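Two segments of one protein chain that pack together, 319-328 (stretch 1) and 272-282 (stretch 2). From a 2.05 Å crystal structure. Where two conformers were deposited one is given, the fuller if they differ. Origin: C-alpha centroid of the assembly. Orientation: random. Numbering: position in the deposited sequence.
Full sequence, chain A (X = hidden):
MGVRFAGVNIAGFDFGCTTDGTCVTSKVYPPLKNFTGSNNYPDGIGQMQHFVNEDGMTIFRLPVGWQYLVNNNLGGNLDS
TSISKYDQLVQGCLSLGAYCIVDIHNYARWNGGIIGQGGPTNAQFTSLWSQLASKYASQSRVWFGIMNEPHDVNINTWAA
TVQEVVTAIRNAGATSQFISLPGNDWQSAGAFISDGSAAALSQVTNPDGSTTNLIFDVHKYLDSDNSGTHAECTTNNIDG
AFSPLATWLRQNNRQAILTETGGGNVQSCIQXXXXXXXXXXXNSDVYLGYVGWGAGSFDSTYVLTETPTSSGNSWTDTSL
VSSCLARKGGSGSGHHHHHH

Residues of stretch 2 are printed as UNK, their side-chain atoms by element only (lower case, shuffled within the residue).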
ATOM      1  N   SER A 319      13.201  15.238   6.820  1.00 17.49           N
ATOM      2  CA  SER A 319      14.482  14.665   7.197  1.00 22.28           C
ATOM      3  C   SER A 319      14.508  13.127   7.102  1.00 19.26           C
ATOM      4  O   SER A 319      15.525  12.537   6.720  1.00 21.04           O
ATOM      5  CB  SER A 319      14.918  15.153   8.586  1.00 24.05           C
ATOM      6  OG  SER A 319      13.962  14.826   9.573  1.00 29.27           O
ATOM      7  N   LEU A 320      13.396  12.473   7.418  1.00 19.27           N
ATOM      8  CA  LEU A 320      13.377  11.010   7.358  1.00 19.24           C
ATOM      9  C   LEU A 320      13.457  10.524   5.912  1.00 21.21           C
ATOM     10  O   LEU A 320      14.177   9.573   5.605  1.00 23.55           O
ATOM     11  CB  LEU A 320      12.142  10.429   8.059  1.00 21.13           C
ATOM     12  CG  LEU A 320      12.185   8.902   8.221  1.00 23.59           C
ATOM     13  CD1 LEU A 320      13.226   8.502   9.244  1.00 23.12           C
ATOM     14  CD2 LEU A 320      10.837   8.352   8.631  1.00 20.43           C
ATOM     15  N   VAL A 321      12.720  11.170   5.016  1.00 23.07           N
ATOM     16  CA  VAL A 321      12.787  10.804   3.602  1.00 21.60           C
ATOM     17  C   VAL A 321      14.206  11.035   3.068  1.00 22.26           C
ATOM     18  O   VAL A 321      14.836  10.125   2.510  1.00 20.08           O
ATOM     19  CB  VAL A 321      11.783  11.596   2.760  1.00 21.34           C
ATOM     20  CG1 VAL A 321      12.093  11.448   1.271  1.00 17.56           C
ATOM     21  CG2 VAL A 321      10.342  11.146   3.069  1.00 17.55           C
ATOM     22  N   SER A 322      14.704  12.255   3.264  1.00 20.94           N
ATOM     23  CA  SER A 322      16.014  12.646   2.767  1.00 24.25           C
ATOM     24  C   SER A 322      17.116  11.743   3.309  1.00 24.68           C
ATOM     25  O   SER A 322      17.979  11.288   2.555  1.00 28.41           O
ATOM     26  CB  SER A 322      16.304  14.105   3.132  1.00 26.53           C
ATOM     27  OG  SER A 322      17.634  14.441   2.807  1.00 37.82           O
ATOM     28  N   SER A 323      17.077  11.474   4.614  1.00 24.44           N
ATOM     29  CA  SER A 323      18.126  10.693   5.266  1.00 22.10           C
ATOM     30  C   SER A 323      17.997   9.174   5.080  1.00 31.21           C
ATOM     31  O   SER A 323      19.002   8.481   5.103  1.00 24.01           O
ATOM     32  CB  SER A 323      18.169  10.987   6.773  1.00 22.30           C
ATOM     33  OG  SER A 323      18.256  12.380   7.048  1.00 30.92           O
ATOM     34  N   CYS A 324      16.782   8.649   4.897  1.00 22.95           N
ATOM     35  CA  CYS A 324      16.582   7.198   4.973  0.80 21.71           C
ATOM     36  C   CYS A 324      15.878   6.539   3.790  1.00 26.76           C
ATOM     37  O   CYS A 324      16.257   5.445   3.372  1.00 31.70           O
ATOM     38  CB  CYS A 324      15.847   6.835   6.268  1.00 26.87           C
ATOM     39  SG  CYS A 324      16.796   7.186   7.755  1.00 37.78           S
ATOM     40  N   LEU A 325      14.840   7.174   3.265  1.00 20.61           N
ATOM     41  CA  LEU A 325      14.056   6.537   2.214  1.00 22.25           C
ATOM     42  C   LEU A 325      14.601   6.802   0.823  1.00 23.04           C
ATOM     43  O   LEU A 325      14.583   5.914  -0.034  1.00 21.75           O
ATOM     44  CB  LEU A 325      12.594   6.972   2.297  1.00 22.37           C
ATOM     45  CG  LEU A 325      11.966   6.704   3.660  1.00 29.53           C
ATOM     46  CD1 LEU A 325      10.499   7.093   3.653  1.00 29.90           C
ATOM     47  CD2 LEU A 325      12.131   5.237   4.034  1.00 25.67           C
ATOM     48  N   ALA A 326      15.079   8.025   0.608  1.00 23.69           N
ATOM     49  CA  ALA A 326      15.519   8.472  -0.705  1.00 23.70           C
ATOM     50  C   ALA A 326      16.710   7.665  -1.196  1.00 27.36           C
ATOM     51  O   ALA A 326      17.509   7.178  -0.405  1.00 23.74           O
ATOM     52  CB  ALA A 326      15.870   9.957  -0.669  1.00 19.61           C
ATOM     53  N   ARG A 327      16.820   7.523  -2.511  1.00 22.70           N
ATOM     54  CA  ARG A 327      17.986   6.903  -3.115  1.00 22.95           C
ATOM     55  C   ARG A 327      18.612   7.903  -4.059  1.00 30.12           C
ATOM     56  O   ARG A 327      18.291   7.916  -5.245  1.00 29.61           O
ATOM     57  CB  ARG A 327      17.577   5.656  -3.891  1.00 24.05           C
ATOM     58  CG  ARG A 327      17.087   4.518  -3.015  1.00 27.65           C
ATOM     59  CD  ARG A 327      16.601   3.345  -3.865  1.00 26.64           C
ATOM     60  NE  ARG A 327      16.670   2.086  -3.136  1.00 27.85           N
ATOM     61  CZ  ARG A 327      16.254   0.923  -3.624  1.00 30.38           C
ATOM     62  NH1 ARG A 327      15.725   0.859  -4.845  1.00 23.19           N
ATOM     63  NH2 ARG A 327      16.365  -0.174  -2.893  1.00 27.26           N
ATOM     64  N   LYS A 328      19.487   8.757  -3.534  1.00 26.79           N
ATOM     65  CA  LYS A 328      20.129   9.767  -4.364  1.00 28.77           C
ATOM     66  C   LYS A 328      21.470   9.267  -4.898  1.00 30.44           C
ATOM     67  O   LYS A 328      22.130   9.956  -5.678  1.00 37.84           O
ATOM     68  CB  LYS A 328      20.330  11.061  -3.583  1.00 28.82           C
ATOM     69  CG  LYS A 328      19.158  11.498  -2.734  1.00 27.04           C
ATOM     70  CD  LYS A 328      19.673  12.382  -1.592  1.00 31.54           C
ATOM     71  CE  LYS A 328      18.589  13.223  -0.960  1.00 37.71           C
ATOM     72  NZ  LYS A 328      18.016  14.185  -1.943  1.00 45.71           N
ATOM     73  N   UNK A 272      16.825   4.340  13.477  1.00 24.97           N
ATOM     74  CA  UNK A 272      16.108   3.067  13.374  1.00 19.48           C
ATOM     75  C   UNK A 272      15.589   2.753  11.974  1.00 18.05           C
ATOM     76  O   UNK A 272      15.644   1.606  11.526  1.00 21.46           O
ATOM     77  c   UNK A 272      15.456   2.894  15.824  1.00 29.54           C
ATOM     78  o   UNK A 272      14.616   2.930  16.751  1.00 29.53           O
ATOM     79  o   UNK A 272      16.685   2.776  16.027  1.00 27.37           O
ATOM     80  c   UNK A 272      14.963   2.998  14.389  1.00 23.76           C
ATOM     81  N   UNK A 273      15.076   3.758  11.281  1.00 19.65           N
ATOM     82  CA  UNK A 273      14.565   3.529   9.938  1.00 20.79           C
ATOM     83  C   UNK A 273      15.692   3.169   8.991  1.00 22.47           C
ATOM     84  O   UNK A 273      15.520   2.345   8.095  1.00 21.82           O
ATOM     85  c   UNK A 273      13.812   4.742   9.405  1.00 19.59           C
ATOM     86  c   UNK A 273      13.323   4.561   7.973  1.00 23.94           C
ATOM     87  c   UNK A 273      10.673   3.949   8.611  1.00 19.79           C
ATOM     88  s   UNK A 273      12.112   3.221   7.826  1.00 24.77           S
ATOM     89  N   UNK A 274      16.852   3.791   9.178  1.00 18.48           N
ATOM     90  CA  UNK A 274      17.956   3.512   8.283  1.00 20.65           C
ATOM     91  C   UNK A 274      18.480   2.093   8.517  1.00 21.19           C
ATOM     92  O   UNK A 274      18.832   1.410   7.571  1.00 18.32           O
ATOM     93  c   UNK A 274      19.053   4.578   8.384  1.00 25.02           C
ATOM     94  s   UNK A 274      18.583   6.150   7.552  1.00 39.84           S
ATOM     95  N   UNK A 275      18.503   1.652   9.771  1.00 18.40           N
ATOM     96  CA  UNK A 275      18.845   0.266  10.085  1.00 21.30           C
ATOM     97  C   UNK A 275      17.843  -0.693   9.454  1.00 20.24           C
ATOM     98  O   UNK A 275      18.225  -1.709   8.890  1.00 19.73           O
ATOM     99  n   UNK A 275      21.156   1.191  14.357  1.00 32.46           N
ATOM    100  c   UNK A 275      20.087   0.769  12.239  1.00 27.46           C
ATOM    101  o   UNK A 275      19.108   0.274  14.368  1.00 27.47           O
ATOM    102  c   UNK A 275      20.075   0.719  13.749  1.00 31.36           C
ATOM    103  c   UNK A 275      18.909   0.048  11.601  1.00 17.67           C
ATOM    104  N   UNK A 276      16.559  -0.357   9.542  1.00 17.54           N
ATOM    105  CA  UNK A 276      15.525  -1.210   8.985  1.00 20.75           C
ATOM    106  C   UNK A 276      15.701  -1.351   7.478  1.00 17.18           C
ATOM    107  O   UNK A 276      15.708  -2.461   6.941  1.00 14.79           O
ATOM    108  c   UNK A 276      11.631  -1.023   9.030  1.00 18.49           C
ATOM    109  c   UNK A 276      13.012  -1.622   8.871  1.00 17.88           C
ATOM    110  o   UNK A 276      11.184  -0.225   8.203  1.00 24.01           O
ATOM    111  n   UNK A 276      10.943  -1.410  10.089  1.00 14.97           N
ATOM    112  c   UNK A 276      14.128  -0.653   9.289  1.00 16.55           C
ATOM    113  N   UNK A 277      15.837  -0.214   6.807  1.00 16.52           N
ATOM    114  CA  UNK A 277      15.982  -0.173   5.359  1.00 16.73           C
ATOM    115  C   UNK A 277      17.245  -0.904   4.918  1.00 21.79           C
ATOM    116  O   UNK A 277      17.250  -1.598   3.901  1.00 18.08           O
ATOM    117  c   UNK A 277      14.757   2.015   5.211  1.00 24.34           C
ATOM    118  c   UNK A 277      13.518   1.341   4.680  1.00 22.64           C
ATOM    119  c   UNK A 277      16.050   1.282   4.857  1.00 25.61           C
ATOM    120  c   UNK A 277      16.278   1.326   3.350  1.00 23.03           C
ATOM    121  N   UNK A 278      18.318  -0.745   5.684  1.00 20.63           N
ATOM    122  CA  UNK A 278      19.564  -1.397   5.325  1.00 23.96           C
ATOM    123  C   UNK A 278      19.373  -2.914   5.331  1.00 19.92           C
ATOM    124  O   UNK A 278      19.857  -3.609   4.437  1.00 20.90           O
ATOM    125  c   UNK A 278      22.007  -1.708   5.909  1.00 29.91           C
ATOM    126  n   UNK A 278      22.688  -1.339   8.210  1.00 41.01           N
ATOM    127  c   UNK A 278      23.091  -1.521   6.954  1.00 39.26           C
ATOM    128  o   UNK A 278      24.278  -1.545   6.635  1.00 46.22           O
ATOM    129  c   UNK A 278      20.701  -1.002   6.266  1.00 24.46           C
ATOM    130  N   UNK A 279      18.655  -3.418   6.331  1.00 21.47           N
ATOM    131  CA  UNK A 279      18.426  -4.853   6.425  1.00 19.98           C
ATOM    132  C   UNK A 279      17.574  -5.359   5.264  1.00 21.14           C
ATOM    133  O   UNK A 279      17.807  -6.450   4.743  1.00 19.12           O
ATOM    134  c   UNK A 279      17.747  -6.770   7.931  1.00 21.44           C
ATOM    135  o   UNK A 279      17.572 -10.919   8.299  1.00 23.86           O
ATOM    136  c   UNK A 279      17.632  -9.555   8.176  1.00 24.88           C
ATOM    137  c   UNK A 279      17.821  -5.255   7.777  1.00 18.51           C
ATOM    138  c   UNK A 279      18.812  -8.890   8.445  1.00 24.32           C
ATOM    139  c   UNK A 279      16.570  -7.462   7.662  1.00 19.36           C
ATOM    140  c   UNK A 279      18.866  -7.504   8.321  1.00 23.46           C
ATOM    141  c   UNK A 279      16.502  -8.851   7.786  1.00 25.87           C
ATOM    142  N   UNK A 280      16.582  -4.574   4.856  1.00 15.91           N
ATOM    143  CA  UNK A 280      15.776  -4.960   3.707  1.00 17.21           C
ATOM    144  C   UNK A 280      16.647  -4.994   2.460  1.00 20.61           C
ATOM    145  O   UNK A 280      16.563  -5.925   1.653  1.00 21.33           O
ATOM    146  c   UNK A 280      12.468  -2.958   4.304  1.00 20.14           C
ATOM    147  c   UNK A 280      13.571  -3.965   4.641  1.00 23.52           C
ATOM    148  c   UNK A 280      14.599  -4.008   3.507  1.00 23.93           C
ATOM    149  c   UNK A 280      13.006  -5.348   4.915  1.00 16.26           C
ATOM    150  N   UNK A 281      17.487  -3.980   2.300  1.00 19.39           N
ATOM    151  CA  UNK A 281      18.386  -3.927   1.149  1.00 18.22           C
ATOM    152  C   UNK A 281      19.393  -5.087   1.118  1.00 19.33           C
ATOM    153  O   UNK A 281      19.774  -5.544   0.046  1.00 20.42           O
ATOM    154  n   UNK A 281      18.551  -0.239   0.944  1.00 19.72           N
ATOM    155  c   UNK A 281      18.251  -1.467   0.538  1.00 24.77           C
ATOM    156  c   UNK A 281      19.118  -2.589   1.096  1.00 18.58           C
ATOM    157  o   UNK A 281      17.332  -1.701  -0.260  1.00 20.28           O
ATOM    158  N   UNK A 282      19.822  -5.550   2.288  1.00 16.72           N
ATOM    159  CA  UNK A 282      20.730  -6.705   2.370  1.00 20.62           C
ATOM    160  C   UNK A 282      20.009  -8.035   2.200  1.00 25.71           C
ATOM    161  O   UNK A 282      20.647  -9.097   2.201  1.00 23.61           O
ATOM    162  c   UNK A 282      23.074  -5.446   5.209  1.00 27.11           C
ATOM    163  n   UNK A 282      24.210  -4.773   5.301  1.00 29.00           N
ATOM    164  o   UNK A 282      22.519  -5.944   6.184  1.00 29.75           O
ATOM    165  c   UNK A 282      22.468  -5.552   3.826  1.00 26.11           C
ATOM    166  c   UNK A 282      21.475  -6.706   3.701  1.00 21.59           C
TER
HETATM  167  O   HOH W   1      17.237   2.194  -0.192  1.00 29.50           O

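Position 272 carries two carbons, the second bearing two oxygens, and its CA-to-CB bond points away from stretch 1, which it does not touch: Asp-272. Position 273 has an unbranched chain of two carbons, a sulfur and a last carbon, its CA-to-CB bond pointing toward the partner helix. Its CB lies 3.8 Å from CD1 of Leu-320, and the next carbon lies 3.8 Å from CB of Cys-324 and 4.2 Å from CD2 of Leu-325. This is Met-273, whose unbranched chain fits among three side chains.

At 274, one carbon is followed by one sulfur, and that sulfur stands 2.1 Å from SG of Cys-324, a covalent distance. It is Cys-274, half of a disulfide. Position 275 has three carbons, the third with one oxygen and one nitrogen, and is out of reach: Gln-275. Position 276 has the same composition and is buried, but it too misses stretch 1: Gln-276.

Position 277 has four carbons, forked at the first. The end of its two-carbon arm lies 4.2 Å from CD2 of Leu-325, and its one-carbon arm lies 4.1 Å from the backbone O of Cys-324, so both arms meet the neighbouring helix. This is Ile-277. Position 278 repeats three carbons ending in an oxygen and a nitrogen, exposed and without contact: Gln-278. One carbon and a six-carbon ring bearing an oxygen mark 279 as Tyr-279, far from stretch 1. Position 280 has four carbons forked at the second, buried elsewhere in the structure: Leu-280.

At 281, two carbons end in one oxygen and one nitrogen. The oxygen accepts a hydrogen bond from NH2 of Arg-327 at 3.2 Å, meeting the guanidinium at its edge. This is Asn-281; its ND2 and the NE of Arg-327 each donate to one water, both at 3.0 Å, which adds a second link. Position 282, three carbons with a terminal oxygen and nitrogen, makes no contact: Gln-282.

The contact follows helical spacing: 273, 277 and 281 recur every four residues, all pointing toward the partner, with 274 alongside. The helices run in broadly the same direction, 37° apart, and approach to 9.0 Å at their axes. The disulfide, with chi3 of -103°, pins them where the CA atoms of Cys-324 and Cys-274 are 5.1 Å apart. Beside it, Met-273 and Ile-277 pack against Leu-320 and Leu-325. Past the end of the first helix, Arg-327 reaches back to Asn-281, so a polar clasp finishes what the covalent bond and apolar packing begin.

Stretch 2 272-282: DMCQQIQYLNQ
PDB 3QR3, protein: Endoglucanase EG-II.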